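GTP-binding protein (PDB 2DBY) binds guanine nucleotide, here GDP, through a P-loop GTPase domain, and is probably an ATPase that associates with the ribosome and its large subunit. Local coordinates at residues A[38-43]-A[70-75]; A[55-60]-A[288-293]; A[134-139]-A[198-203]; A[141-146]-A[169-174]; A[321-326]-A[347-352]. All coordinates share one frame; numbering follows the deposited sequence.

Interaction 1: residues A[38-43]-A[70-75]; sequences KNVGVV and HVEFVD. With FMT (formic acid), chain E.
Val42 lies over one face of the His70 ring. The CH-pi contact runs from Val42 CG1 to the ring centroid at 4.1 Å, 19° off the normal. The His70 ring reaches this place because CG stands between the backbone N and C, a sterically tight rotamer (chi1 54°). Its edge is turned to a formate, probably from the crystallisation liquor. The bond from His70 ND1 to formate O1 is nearly straight, 2.8 Å long, and Ala29 N holds the same formate. The Val42 and Glu72 side chains cross at a slant, with Val42 CG1 3.8 Å from Glu72 CB. Val40 lines the same sheet face. Its CG1 packs on Glu72 CD at 3.6 Å, and its CG2 lies beside Val74 CG2 at 4.0 Å, the two side chains running in the same direction. On the other face, Val43 CG2 meets Phe73 CD1 obliquely, at 3.8 Å, towards helix 270-281. Five backbone bonds tie the strands. Those between Gly41 and Phe73 run nearly along the C=O axes, whereas those between Val43 and Val71 arrive above the carbonyl planes. Asp75 N gives the last bond, 2.7 Å to Asn39 O. Asp75 OD1 makes a salt bridge to Lys14, a GDP-binding residue. This is the antiparallel edge pairing of a Ras-like P-loop GTPase sheet, leading to the nucleotide site.

Interaction 2: residues A[55-60]-A[288-293]; sequences RTFAKG and FTAGEK
The ring of Phe57 is sandwiched. Over one face lie Gly291 CA and the carbonyl group of Ala290. The CH-pi contact from Gly291 CA to the Phe57 ring centroid is 4.0 Å long and 20° off the normal. The opposite face is covered by Thr56 CG2 of its own helix, offset toward the rim. Near the ring margin, Phe57 CE1 touches Ala290 CB at 3.7 Å. Phe57 CG is anti to the carbonyl carbon (chi1 -68°), which turns the ring toward Ala290 and Gly291. The ring thus lies along the backbone of these two residues. Phe57 CB is 3.7 Å from Gly291 O. Beside it, Glu292 CG lies 3.5 Å from Phe57 O. No hydrogen bond crosses between the segments, so the contact is held by packing. An alanine in place of Phe57 would remove the ring and would probably lose the cover over Gly291 and the packing on Ala290 CB. Trp338 has two roles here: its ring meets that of Phe57 at an oblique angle, and its NE1 bonds to Ala290 O. Leu332 of helix 329-335 also touches Phe57. The contact therefore joins helix 48-57 of the G domain to strand 284-290 and the residues that follow it in the C-terminal region, where that strand pairs with strand 295-301.

Interaction 3: residues A[134-139]-A[198-203]; sequences ELLLAD and LLTAKP
Asp139 OD2 is the best-held polar atom, gripped by two donors from Thr200. Thr200 N comes to its syn lone pair at 2.7 Å, with an angle of 162° at the hydrogen. Thr200 OG1 comes to the anti lone pair at 2.6 Å. The other oxygen, Asp139 OD1, takes Leu199 N on its syn side at 2.8 Å, with a more bent angle of 145°. Both carboxylate oxygens are thus engaged, and the group's rotation is fixed. Thr200 OG1 stands between its own backbone N and C (chi1 60°), which places it near its own amide. It also accepts from Ala180 N. The buried aspartate thus holds the amides at the start of the 3-10 turn 199-201, which lies between helix 187-195 and strand 204-209 of the G domain. These amides would probably stabilise the negative charge. Replacing Asp139 with an alanine would remove all three acceptor bonds and would probably loosen the turn from helix 124-156. Apolar groups flank the polar centre. Thr200 CG2 packs on Leu135 CB at 3.6 Å. Leu199 CD1 fits between two helix side chains, 3.9 Å from both Leu135 CD2 and Ala138 CB, with the two leucines roughly perpendicular. Leu198 CB lies 3.5 Å from Asp139 OD2. Leu94 of helix 91-98 touches both Leu135 and Leu199.

Interaction 4: residues A[141-146]-A[169-174]; sequences ATLERR and GLYVHL
Two antiparallel helices, 124-156 and 161-175, form a helical hairpin here. A predicted coiled coil takes in residues 141-146 of the first helix. The local axes approach to 10.2 Å with 153° between their directions. Leu143 points into the interface. Its CB lies 3.7 Å from Tyr171 CD1, and its CD1 meets Leu174 CD2 at 3.9 Å, the two leucine side chains roughly perpendicular. Leu143 CD2 also faces Leu170 CB. Phe192 of helix 187-195 touches both Leu143 and Leu170. At the margin, Tyr171 CG is anti to the backbone N (chi1 -164°), and the ring reaches across to helix 124-156. Tyr171 OH donates to Glu144 OE1 at 2.8 Å. The oxygen lies in the ring plane and uses its anti lone pair; the carboxylate is turned 73° from the ring. Glu144 CG packs 3.6 Å from Tyr171 CE1. The arrangement is that of a helical hairpin with a leucine interface, consistent with the coiled coil predicted for part of it.

Interaction 5: residues A[321-326]-A[347-352]; sequences FIRAEV and VRLEGK
Lys352 starts with CG anti to the carbonyl carbon, runs extended, then bends at chi4 (-49°). This carries NZ to two backbone carbonyls, above both their planes. Phe321 O is the closer partner, 2.5 Å from Lys352 NZ. Ile322 O is a longer, poorly directed second one, 3.2 Å from Lys352 NZ. Phe321 has CG anti to the backbone N (chi1 -177°). Its ring meets Lys352 edge-on, with Lys352 CG in plane and 3.6 Å from Phe321 CD2, the two side chains running antiparallel side by side. Arg348 bends at chi2 and chi3, and Glu350 bends at chi2 (-73°). Arg348 NE and NH2 form a side-on salt bridge, both to Glu350 OE1, with NE at 2.9 Å, in the guanidinium plane. The Glu350 side chain crosses that of Val326 on the same face, with Glu350 CG 3.7 Å from Val326 CG2. On the other face, Leu349 lies alongside both Arg323 and Glu325, and its CD2 is 3.8 Å from Glu325 CG. The Glu325 carboxylate makes a salt bridge to Lys342. Four backbone bonds join the strands, at Ala324 with Glu350 and at Val326 with Arg348. In this antiparallel sheet of the C-terminal, ubiquitin-like (TGS) region, 323-328 is central, with 348-350 and 360-365 outside it. Main-chain bonds thus set the pairing, while the ammonium ties Lys352 to the carbonyls of Phe321 and Ile322, which probably stabilise its charge.

How the interactions relate
Interaction 1 lies in the core sheet of the G domain, next to the nucleotide site. The segments of interactions 1 and 2 alternate along the chain, and both reach the same mixed sheet; helix 48-57 follows strand 40-44. Interactions 3 and 4 have centres about 10 Å apart. They share helix 124-156 and touch where Leu174 packs on Leu136 and Asp139. Interaction 4 is nested within the loop closed by interaction 3, and both within that of interaction 2. Interactions 2 and 5, centres about 20 Å apart, lie across the chain's centre from interaction 3. Interaction 5 comes last, in the C-terminal region. The nucleotide-binding core thus stands between a helical hairpin and the C-terminal region.

Interaction 1: residues A[38-43]-A[70-75]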
# COMPACT_ATOMS: atom_id res chain seq x y z
N LYS A 38 17.39 -0.51 -8.29
CA LYS A 38 17.09 -1.83 -8.85
C LYS A 38 16.10 -2.61 -7.98
O LYS A 38 15.42 -3.52 -8.46
CB LYS A 38 18.38 -2.64 -9.05
CG LYS A 38 19.07 -3.10 -7.77
CD LYS A 38 20.18 -4.10 -8.10
CE LYS A 38 20.70 -4.82 -6.85
NZ LYS A 38 21.64 -5.94 -7.21
N ASN A 39 15.99 -2.25 -6.70
CA ASN A 39 15.08 -2.97 -5.80
C ASN A 39 13.70 -2.35 -5.67
O ASN A 39 12.90 -2.84 -4.89
CB ASN A 39 15.69 -3.05 -4.40
CG ASN A 39 16.90 -3.95 -4.36
OD1 ASN A 39 16.91 -5.02 -4.97
ND2 ASN A 39 17.94 -3.53 -3.64
N VAL A 40 13.43 -1.32 -6.46
CA VAL A 40 12.17 -0.60 -6.40
C VAL A 40 11.41 -0.60 -7.73
O VAL A 40 11.97 -0.25 -8.78
CB VAL A 40 12.42 0.88 -5.97
CG1 VAL A 40 11.09 1.63 -5.82
CG2 VAL A 40 13.24 0.95 -4.64
N GLY A 41 10.14 -1.01 -7.70
CA GLY A 41 9.38 -1.02 -8.94
C GLY A 41 7.92 -0.85 -8.60
O GLY A 41 7.56 -0.82 -7.43
N VAL A 42 7.07 -0.76 -9.62
CA VAL A 42 5.65 -0.61 -9.35
C VAL A 42 4.83 -1.64 -10.10
O VAL A 42 5.30 -2.24 -11.08
CB VAL A 42 5.13 0.79 -9.75
CG1 VAL A 42 5.91 1.87 -9.02
CG2 VAL A 42 5.25 0.98 -11.24
N VAL A 43 3.61 -1.86 -9.63
CA VAL A 43 2.70 -2.78 -10.28
C VAL A 43 1.51 -1.94 -10.74
O VAL A 43 0.83 -1.36 -9.91
CB VAL A 43 2.17 -3.87 -9.30
CG1 VAL A 43 1.14 -4.76 -10.03
CG2 VAL A 43 3.32 -4.72 -8.76
N HIS A 70 -0.68 2.98 -9.94
CA HIS A 70 0.12 1.83 -9.59
C HIS A 70 0.44 1.82 -8.09
O HIS A 70 0.12 2.77 -7.37
CB HIS A 70 1.44 1.89 -10.38
CG HIS A 70 2.19 3.18 -10.20
ND1 HIS A 70 2.60 3.96 -11.26
CD2 HIS A 70 2.59 3.82 -9.08
CE1 HIS A 70 3.22 5.03 -10.80
NE2 HIS A 70 3.24 4.97 -9.48
N VAL A 71 1.07 0.72 -7.64
CA VAL A 71 1.49 0.56 -6.25
C VAL A 71 2.97 0.19 -6.29
O VAL A 71 3.37 -0.73 -7.01
CB VAL A 71 0.72 -0.57 -5.55
CG1 VAL A 71 1.23 -0.72 -4.09
CG2 VAL A 71 -0.76 -0.27 -5.56
N GLU A 72 3.78 0.90 -5.51
CA GLU A 72 5.23 0.67 -5.47
C GLU A 72 5.64 -0.36 -4.41
O GLU A 72 5.16 -0.32 -3.29
CB GLU A 72 5.91 2.01 -5.19
CG GLU A 72 7.44 1.99 -5.19
CD GLU A 72 8.02 3.39 -5.12
OE1 GLU A 72 7.93 4.12 -6.13
OE2 GLU A 72 8.55 3.77 -4.07
N PHE A 73 6.56 -1.25 -4.80
CA PHE A 73 7.05 -2.31 -3.93
C PHE A 73 8.57 -2.25 -3.90
O PHE A 73 9.19 -2.00 -4.94
CB PHE A 73 6.62 -3.69 -4.46
CG PHE A 73 5.16 -3.98 -4.26
CD1 PHE A 73 4.23 -3.69 -5.25
CD2 PHE A 73 4.72 -4.52 -3.05
CE1 PHE A 73 2.86 -3.92 -5.04
CE2 PHE A 73 3.37 -4.76 -2.83
CZ PHE A 73 2.43 -4.46 -3.81
N VAL A 74 9.15 -2.50 -2.73
CA VAL A 74 10.59 -2.47 -2.59
C VAL A 74 11.09 -3.84 -2.11
O VAL A 74 10.51 -4.41 -1.18
CB VAL A 74 11.00 -1.43 -1.54
CG1 VAL A 74 12.53 -1.39 -1.39
CG2 VAL A 74 10.44 -0.08 -1.92
N ASP A 75 12.13 -4.37 -2.75
CA ASP A 75 12.69 -5.64 -2.31
C ASP A 75 13.60 -5.23 -1.18
O ASP A 75 14.68 -4.67 -1.43
CB ASP A 75 13.54 -6.30 -3.41
CG ASP A 75 14.12 -7.65 -2.98
OD1 ASP A 75 13.97 -8.03 -1.80
OD2 ASP A 75 14.73 -8.34 -3.83
C FMT E . 1.19 2.59 -14.13
O1 FMT E . 1.99 3.47 -13.92
O2 FMT E . 1.04 2.11 -15.36

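Interaction 2: residues A[55-60]-A[288-293]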
# COMPACT_ATOMS: atom_id res chain seq x y z
N ARG A 55 -15.44 4.57 -22.35
CA ARG A 55 -16.56 4.42 -23.28
C ARG A 55 -17.44 5.67 -23.22
O ARG A 55 -17.96 6.13 -24.24
CB ARG A 55 -17.42 3.18 -22.96
CG ARG A 55 -18.69 3.13 -23.81
CD ARG A 55 -19.78 2.23 -23.25
NE ARG A 55 -20.36 2.69 -21.99
CZ ARG A 55 -21.23 3.69 -21.86
NH1 ARG A 55 -21.65 4.38 -22.92
NH2 ARG A 55 -21.70 3.99 -20.64
N THR A 56 -17.61 6.22 -22.02
CA THR A 56 -18.42 7.42 -21.86
C THR A 56 -17.90 8.60 -22.67
O THR A 56 -18.68 9.37 -23.22
CB THR A 56 -18.48 7.83 -20.37
OG1 THR A 56 -19.18 6.83 -19.62
CG2 THR A 56 -19.20 9.18 -20.21
N PHE A 57 -16.58 8.72 -22.79
CA PHE A 57 -16.01 9.85 -23.51
C PHE A 57 -15.54 9.56 -24.94
O PHE A 57 -14.95 10.42 -25.59
CB PHE A 57 -14.89 10.48 -22.66
CG PHE A 57 -15.40 11.15 -21.41
CD1 PHE A 57 -15.37 10.51 -20.17
CD2 PHE A 57 -15.97 12.42 -21.48
CE1 PHE A 57 -15.89 11.12 -19.02
CE2 PHE A 57 -16.50 13.04 -20.34
CZ PHE A 57 -16.46 12.39 -19.11
N ALA A 58 -15.82 8.36 -25.42
CA ALA A 58 -15.44 7.98 -26.77
C ALA A 58 -16.49 8.56 -27.71
O ALA A 58 -17.68 8.42 -27.47
CB ALA A 58 -15.41 6.47 -26.90
N LYS A 59 -16.03 9.20 -28.77
CA LYS A 59 -16.93 9.79 -29.75
C LYS A 59 -16.46 9.48 -31.16
O LYS A 59 -15.25 9.46 -31.44
CB LYS A 59 -17.04 11.30 -29.53
CG LYS A 59 -17.62 11.66 -28.17
CD LYS A 59 -18.95 10.95 -27.95
CE LYS A 59 -19.40 11.00 -26.50
NZ LYS A 59 -20.66 10.21 -26.31
N GLY A 60 -17.41 9.21 -32.05
CA GLY A 60 -17.06 8.88 -33.42
C GLY A 60 -16.16 7.67 -33.43
O GLY A 60 -16.54 6.59 -32.96
N PHE A 288 -10.10 10.17 -10.41
CA PHE A 288 -9.86 10.20 -11.84
C PHE A 288 -9.96 11.57 -12.48
O PHE A 288 -10.59 12.46 -11.93
CB PHE A 288 -10.92 9.34 -12.59
CG PHE A 288 -11.03 7.92 -12.12
CD1 PHE A 288 -11.96 7.56 -11.15
CD2 PHE A 288 -10.19 6.94 -12.65
CE1 PHE A 288 -12.06 6.22 -10.72
CE2 PHE A 288 -10.28 5.61 -12.22
CZ PHE A 288 -11.22 5.25 -11.25
N THR A 289 -9.32 11.72 -13.63
CA THR A 289 -9.52 12.91 -14.45
C THR A 289 -10.04 12.23 -15.73
O THR A 289 -9.50 11.20 -16.17
CB THR A 289 -8.25 13.75 -14.69
OG1 THR A 289 -7.17 12.95 -15.16
CG2 THR A 289 -7.88 14.44 -13.40
N ALA A 290 -11.10 12.77 -16.32
CA ALA A 290 -11.67 12.11 -17.48
C ALA A 290 -12.25 13.09 -18.48
O ALA A 290 -12.92 14.06 -18.12
CB ALA A 290 -12.76 11.14 -17.03
N GLY A 291 -11.98 12.81 -19.75
CA GLY A 291 -12.45 13.65 -20.84
C GLY A 291 -12.11 13.00 -22.16
O GLY A 291 -11.52 11.92 -22.21
N GLU A 292 -12.45 13.67 -23.26
CA GLU A 292 -12.20 13.10 -24.58
C GLU A 292 -10.74 12.82 -24.88
O GLU A 292 -10.42 11.93 -25.67
CB GLU A 292 -12.76 14.02 -25.66
CG GLU A 292 -13.31 13.26 -26.85
CD GLU A 292 -13.63 14.15 -28.05
OE1 GLU A 292 -14.18 15.26 -27.85
OE2 GLU A 292 -13.33 13.73 -29.19
N LYS A 293 -9.84 13.58 -24.26
CA LYS A 293 -8.43 13.36 -24.54
C LYS A 293 -7.76 12.27 -23.73
O LYS A 293 -6.79 11.67 -24.19
CB LYS A 293 -7.64 14.66 -24.35
CG LYS A 293 -8.24 15.60 -23.32
CD LYS A 293 -8.50 14.91 -21.99
CE LYS A 293 -9.56 15.66 -21.21
NZ LYS A 293 -10.77 15.86 -22.06

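Interaction 3: residues A[134-139]-A[198-203]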
# COMPACT_ATOMS: atom_id res chain seq x y z
N GLU A 134 13.13 -8.81 15.55
CA GLU A 134 14.12 -7.77 15.27
C GLU A 134 13.46 -6.37 15.23
O GLU A 134 14.04 -5.37 15.68
CB GLU A 134 14.83 -8.04 13.93
CG GLU A 134 15.69 -9.33 13.90
CD GLU A 134 16.63 -9.47 15.10
OE1 GLU A 134 16.34 -10.31 15.99
OE2 GLU A 134 17.65 -8.74 15.17
N LEU A 135 12.26 -6.28 14.68
CA LEU A 135 11.60 -4.96 14.63
C LEU A 135 11.22 -4.48 16.04
O LEU A 135 11.31 -3.28 16.35
CB LEU A 135 10.33 -5.01 13.76
CG LEU A 135 10.52 -5.49 12.31
CD1 LEU A 135 9.19 -5.31 11.57
CD2 LEU A 135 11.61 -4.67 11.63
N LEU A 136 10.80 -5.42 16.87
CA LEU A 136 10.42 -5.11 18.24
C LEU A 136 11.63 -4.62 19.01
O LEU A 136 11.53 -3.64 19.73
CB LEU A 136 9.85 -6.35 18.94
CG LEU A 136 8.40 -6.73 18.65
CD1 LEU A 136 8.17 -8.17 19.06
CD2 LEU A 136 7.46 -5.79 19.42
N LEU A 137 12.78 -5.28 18.86
CA LEU A 137 13.98 -4.88 19.57
C LEU A 137 14.38 -3.46 19.19
O LEU A 137 14.78 -2.66 20.04
CB LEU A 137 15.14 -5.85 19.28
CG LEU A 137 14.95 -7.22 19.94
CD1 LEU A 137 16.03 -8.19 19.43
CD2 LEU A 137 15.06 -7.08 21.44
N ALA A 138 14.27 -3.12 17.90
CA ALA A 138 14.62 -1.77 17.49
C ALA A 138 13.64 -0.74 18.08
O ALA A 138 14.05 0.35 18.53
CB ALA A 138 14.62 -1.67 15.94
N ASP A 139 12.36 -1.10 18.08
CA ASP A 139 11.31 -0.20 18.58
C ASP A 139 11.42 0.02 20.09
O ASP A 139 11.12 1.12 20.57
CB ASP A 139 9.92 -0.76 18.27
CG ASP A 139 9.47 -0.46 16.84
OD1 ASP A 139 10.16 0.32 16.15
OD2 ASP A 139 8.41 -0.98 16.43
N LEU A 198 7.30 4.09 14.62
CA LEU A 198 7.84 2.80 15.05
C LEU A 198 7.74 1.77 13.93
O LEU A 198 6.77 1.75 13.17
CB LEU A 198 7.09 2.28 16.27
CG LEU A 198 7.26 3.15 17.53
CD1 LEU A 198 6.47 2.50 18.68
CD2 LEU A 198 8.74 3.30 17.87
N LEU A 199 8.74 0.90 13.84
CA LEU A 199 8.75 -0.11 12.79
C LEU A 199 7.55 -1.05 12.88
O LEU A 199 6.97 -1.44 11.85
CB LEU A 199 10.05 -0.91 12.86
CG LEU A 199 11.31 -0.04 12.77
CD1 LEU A 199 12.50 -0.99 12.68
CD2 LEU A 199 11.30 0.91 11.53
N THR A 200 7.17 -1.42 14.10
CA THR A 200 6.04 -2.34 14.29
C THR A 200 4.68 -1.65 14.21
O THR A 200 3.65 -2.31 14.38
CB THR A 200 6.13 -3.13 15.63
OG1 THR A 200 6.12 -2.22 16.72
CG2 THR A 200 7.41 -3.97 15.67
N ALA A 201 4.69 -0.35 13.94
CA ALA A 201 3.44 0.40 13.76
C ALA A 201 3.05 0.37 12.26
O ALA A 201 1.90 0.68 11.89
CB ALA A 201 3.60 1.87 14.24
N LYS A 202 4.00 0.01 11.39
CA LYS A 202 3.69 -0.06 9.96
C LYS A 202 2.72 -1.22 9.68
O LYS A 202 2.83 -2.31 10.26
CB LYS A 202 4.98 -0.28 9.12
CG LYS A 202 6.05 0.81 9.35
CD LYS A 202 7.37 0.47 8.64
CE LYS A 202 8.48 1.47 8.99
NZ LYS A 202 8.28 2.80 8.34
N PRO A 203 1.74 -0.99 8.79
CA PRO A 203 0.78 -2.06 8.48
C PRO A 203 1.56 -3.23 7.89
O PRO A 203 2.58 -3.03 7.20
CB PRO A 203 -0.13 -1.42 7.43
CG PRO A 203 -0.11 0.02 7.82
CD PRO A 203 1.33 0.28 8.18

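Interaction 4: residues A[141-146]-A[169-174]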
# COMPACT_ATOMS: atom_id res chain seq x y z
N ALA A 141 14.18 0.00 21.81
CA ALA A 141 15.29 0.94 21.98
C ALA A 141 14.83 2.37 21.64
O ALA A 141 15.19 3.34 22.31
CB ALA A 141 16.47 0.52 21.08
N THR A 142 14.05 2.51 20.57
CA THR A 142 13.54 3.82 20.20
C THR A 142 12.67 4.38 21.31
O THR A 142 12.78 5.55 21.67
CB THR A 142 12.70 3.74 18.93
OG1 THR A 142 13.56 3.40 17.86
CG2 THR A 142 11.99 5.08 18.63
N LEU A 143 11.80 3.53 21.86
CA LEU A 143 10.91 3.97 22.92
C LEU A 143 11.70 4.39 24.16
O LEU A 143 11.37 5.39 24.79
CB LEU A 143 9.92 2.86 23.29
CG LEU A 143 8.73 2.76 22.33
CD1 LEU A 143 8.02 1.44 22.52
CD2 LEU A 143 7.79 3.94 22.58
N GLU A 144 12.74 3.63 24.50
CA GLU A 144 13.53 3.96 25.69
C GLU A 144 14.14 5.34 25.50
O GLU A 144 14.13 6.16 26.42
CB GLU A 144 14.62 2.89 25.91
CG GLU A 144 14.02 1.55 26.40
CD GLU A 144 14.81 0.29 26.03
OE1 GLU A 144 14.27 -0.82 26.24
OE2 GLU A 144 15.95 0.41 25.53
N ARG A 145 14.65 5.61 24.31
CA ARG A 145 15.23 6.92 24.05
C ARG A 145 14.17 8.02 24.10
O ARG A 145 14.40 9.08 24.68
CB ARG A 145 15.94 6.95 22.69
CG ARG A 145 17.22 6.17 22.64
CD ARG A 145 17.93 6.42 21.30
NE ARG A 145 17.31 5.73 20.17
CZ ARG A 145 17.55 4.47 19.83
NH1 ARG A 145 18.42 3.74 20.54
NH2 ARG A 145 16.95 3.93 18.79
N ARG A 146 13.00 7.78 23.50
CA ARG A 146 11.96 8.81 23.52
C ARG A 146 11.38 9.04 24.92
O ARG A 146 11.08 10.17 25.28
CB ARG A 146 10.81 8.43 22.55
CG ARG A 146 11.23 8.37 21.08
CD ARG A 146 12.01 9.61 20.68
NE ARG A 146 11.16 10.80 20.66
CZ ARG A 146 11.62 12.04 20.76
NH1 ARG A 146 12.92 12.27 20.88
NH2 ARG A 146 10.77 13.06 20.70
N GLY A 169 2.46 3.69 27.32
CA GLY A 169 1.55 2.59 27.00
C GLY A 169 2.14 1.66 25.97
O GLY A 169 2.08 0.45 26.12
N LEU A 170 2.70 2.23 24.92
CA LEU A 170 3.33 1.43 23.87
C LEU A 170 4.46 0.61 24.45
O LEU A 170 4.68 -0.52 24.05
CB LEU A 170 3.83 2.35 22.74
CG LEU A 170 2.69 2.89 21.86
CD1 LEU A 170 3.12 4.14 21.12
CD2 LEU A 170 2.23 1.80 20.90
N TYR A 171 5.21 1.18 25.40
CA TYR A 171 6.33 0.43 25.96
C TYR A 171 5.84 -0.84 26.68
O TYR A 171 6.47 -1.89 26.59
CB TYR A 171 7.14 1.31 26.90
CG TYR A 171 8.50 0.73 27.22
CD1 TYR A 171 9.47 0.59 26.23
CD2 TYR A 171 8.82 0.35 28.52
CE1 TYR A 171 10.74 0.09 26.54
CE2 TYR A 171 10.07 -0.15 28.83
CZ TYR A 171 11.03 -0.27 27.84
OH TYR A 171 12.27 -0.75 28.15
N VAL A 172 4.73 -0.74 27.40
CA VAL A 172 4.16 -1.91 28.08
C VAL A 172 3.80 -2.98 27.04
O VAL A 172 4.09 -4.17 27.21
CB VAL A 172 2.86 -1.54 28.83
CG1 VAL A 172 2.11 -2.80 29.29
CG2 VAL A 172 3.21 -0.67 30.02
N HIS A 173 3.13 -2.52 25.98
CA HIS A 173 2.66 -3.38 24.88
C HIS A 173 3.83 -4.11 24.19
O HIS A 173 3.79 -5.34 24.00
CB HIS A 173 1.91 -2.49 23.88
CG HIS A 173 1.15 -3.24 22.83
ND1 HIS A 173 -0.03 -3.91 23.08
CD2 HIS A 173 1.34 -3.33 21.49
CE1 HIS A 173 -0.54 -4.36 21.95
NE2 HIS A 173 0.29 -4.02 20.96
N LEU A 174 4.86 -3.36 23.80
CA LEU A 174 6.00 -3.97 23.13
C LEU A 174 6.83 -4.88 24.03
O LEU A 174 7.37 -5.89 23.57
CB LEU A 174 6.87 -2.90 22.47
CG LEU A 174 6.39 -2.58 21.04
CD1 LEU A 174 5.08 -1.74 21.08
CD2 LEU A 174 7.48 -1.77 20.33

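Interaction 5: residues A[321-326]-A[347-352]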
# COMPACT_ATOMS: atom_id res chain seq x y z
N PHE A 321 -5.46 26.71 -6.56
CA PHE A 321 -6.75 26.05 -6.38
C PHE A 321 -7.78 27.01 -5.83
O PHE A 321 -7.56 27.63 -4.79
CB PHE A 321 -6.64 24.86 -5.41
CG PHE A 321 -7.94 24.09 -5.24
CD1 PHE A 321 -8.29 23.09 -6.13
CD2 PHE A 321 -8.81 24.39 -4.19
CE1 PHE A 321 -9.50 22.39 -5.99
CE2 PHE A 321 -10.01 23.71 -4.04
CZ PHE A 321 -10.36 22.70 -4.94
N ILE A 322 -8.90 27.12 -6.52
CA ILE A 322 -9.99 27.97 -6.08
C ILE A 322 -11.13 27.04 -5.71
O ILE A 322 -11.70 27.13 -4.61
CB ILE A 322 -10.45 28.91 -7.21
CG1 ILE A 322 -9.24 29.62 -7.81
CG2 ILE A 322 -11.45 29.92 -6.66
CD1 ILE A 322 -9.59 30.50 -8.96
N ARG A 323 -11.46 26.14 -6.63
CA ARG A 323 -12.52 25.15 -6.44
C ARG A 323 -12.41 24.08 -7.54
O ARG A 323 -11.63 24.24 -8.49
CB ARG A 323 -13.89 25.81 -6.52
CG ARG A 323 -14.15 26.50 -7.84
CD ARG A 323 -15.55 27.09 -7.89
NE ARG A 323 -15.87 27.62 -9.22
CZ ARG A 323 -17.08 27.99 -9.60
NH1 ARG A 323 -18.11 27.89 -8.77
NH2 ARG A 323 -17.28 28.46 -10.83
N ALA A 324 -13.17 23.00 -7.40
CA ALA A 324 -13.14 21.94 -8.41
C ALA A 324 -14.48 21.24 -8.60
O ALA A 324 -15.25 21.10 -7.66
CB ALA A 324 -12.06 20.90 -8.06
N GLU A 325 -14.76 20.82 -9.83
CA GLU A 325 -15.98 20.10 -10.12
C GLU A 325 -15.67 18.67 -9.69
O GLU A 325 -14.59 18.15 -9.99
CB GLU A 325 -16.27 20.14 -11.62
CG GLU A 325 -16.38 21.54 -12.23
CD GLU A 325 -16.21 21.52 -13.75
OE1 GLU A 325 -16.90 20.73 -14.43
OE2 GLU A 325 -15.38 22.30 -14.26
N VAL A 326 -16.60 18.04 -8.99
CA VAL A 326 -16.42 16.68 -8.50
C VAL A 326 -17.69 15.88 -8.70
O VAL A 326 -18.79 16.37 -8.45
CB VAL A 326 -16.13 16.68 -6.98
CG1 VAL A 326 -15.90 15.24 -6.49
CG2 VAL A 326 -14.94 17.57 -6.69
N VAL A 347 -22.98 17.27 -10.86
CA VAL A 347 -21.62 17.78 -10.73
C VAL A 347 -21.53 18.79 -9.61
O VAL A 347 -22.23 19.81 -9.62
CB VAL A 347 -21.13 18.43 -12.04
CG1 VAL A 347 -19.78 19.11 -11.82
CG2 VAL A 347 -21.02 17.36 -13.14
N ARG A 348 -20.68 18.51 -8.63
CA ARG A 348 -20.50 19.39 -7.48
C ARG A 348 -19.30 20.31 -7.59
O ARG A 348 -18.31 20.00 -8.25
CB ARG A 348 -20.36 18.56 -6.20
CG ARG A 348 -21.68 18.12 -5.58
CD ARG A 348 -21.59 16.73 -4.96
NE ARG A 348 -20.37 16.52 -4.18
CZ ARG A 348 -19.61 15.43 -4.27
NH1 ARG A 348 -19.94 14.46 -5.11
NH2 ARG A 348 -18.51 15.31 -3.53
N LEU A 349 -19.41 21.48 -6.96
CA LEU A 349 -18.31 22.42 -6.94
C LEU A 349 -17.83 22.31 -5.50
O LEU A 349 -18.56 22.68 -4.57
CB LEU A 349 -18.80 23.84 -7.28
CG LEU A 349 -19.25 24.04 -8.73
CD1 LEU A 349 -19.79 25.46 -8.93
CD2 LEU A 349 -18.07 23.79 -9.67
N GLU A 350 -16.63 21.77 -5.31
CA GLU A 350 -16.09 21.59 -3.96
C GLU A 350 -14.92 22.53 -3.71
O GLU A 350 -14.18 22.88 -4.63
CB GLU A 350 -15.63 20.14 -3.77
CG GLU A 350 -16.74 19.11 -3.87
CD GLU A 350 -17.68 19.11 -2.67
OE1 GLU A 350 -18.55 18.21 -2.60
OE2 GLU A 350 -17.55 19.99 -1.79
N GLY A 351 -14.76 22.91 -2.45
CA GLY A 351 -13.70 23.83 -2.09
C GLY A 351 -12.47 23.17 -1.49
O GLY A 351 -12.29 21.96 -1.59
N LYS A 352 -11.65 23.98 -0.83
CA LYS A 352 -10.40 23.53 -0.22
C LYS A 352 -10.54 22.60 0.98
O LYS A 352 -9.58 21.95 1.39
CB LYS A 352 -9.55 24.75 0.16
CG LYS A 352 -9.52 25.82 -0.94
CD LYS A 352 -8.71 27.05 -0.55
CE LYS A 352 -9.13 28.25 -1.39
NZ LYS A 352 -9.17 27.96 -2.86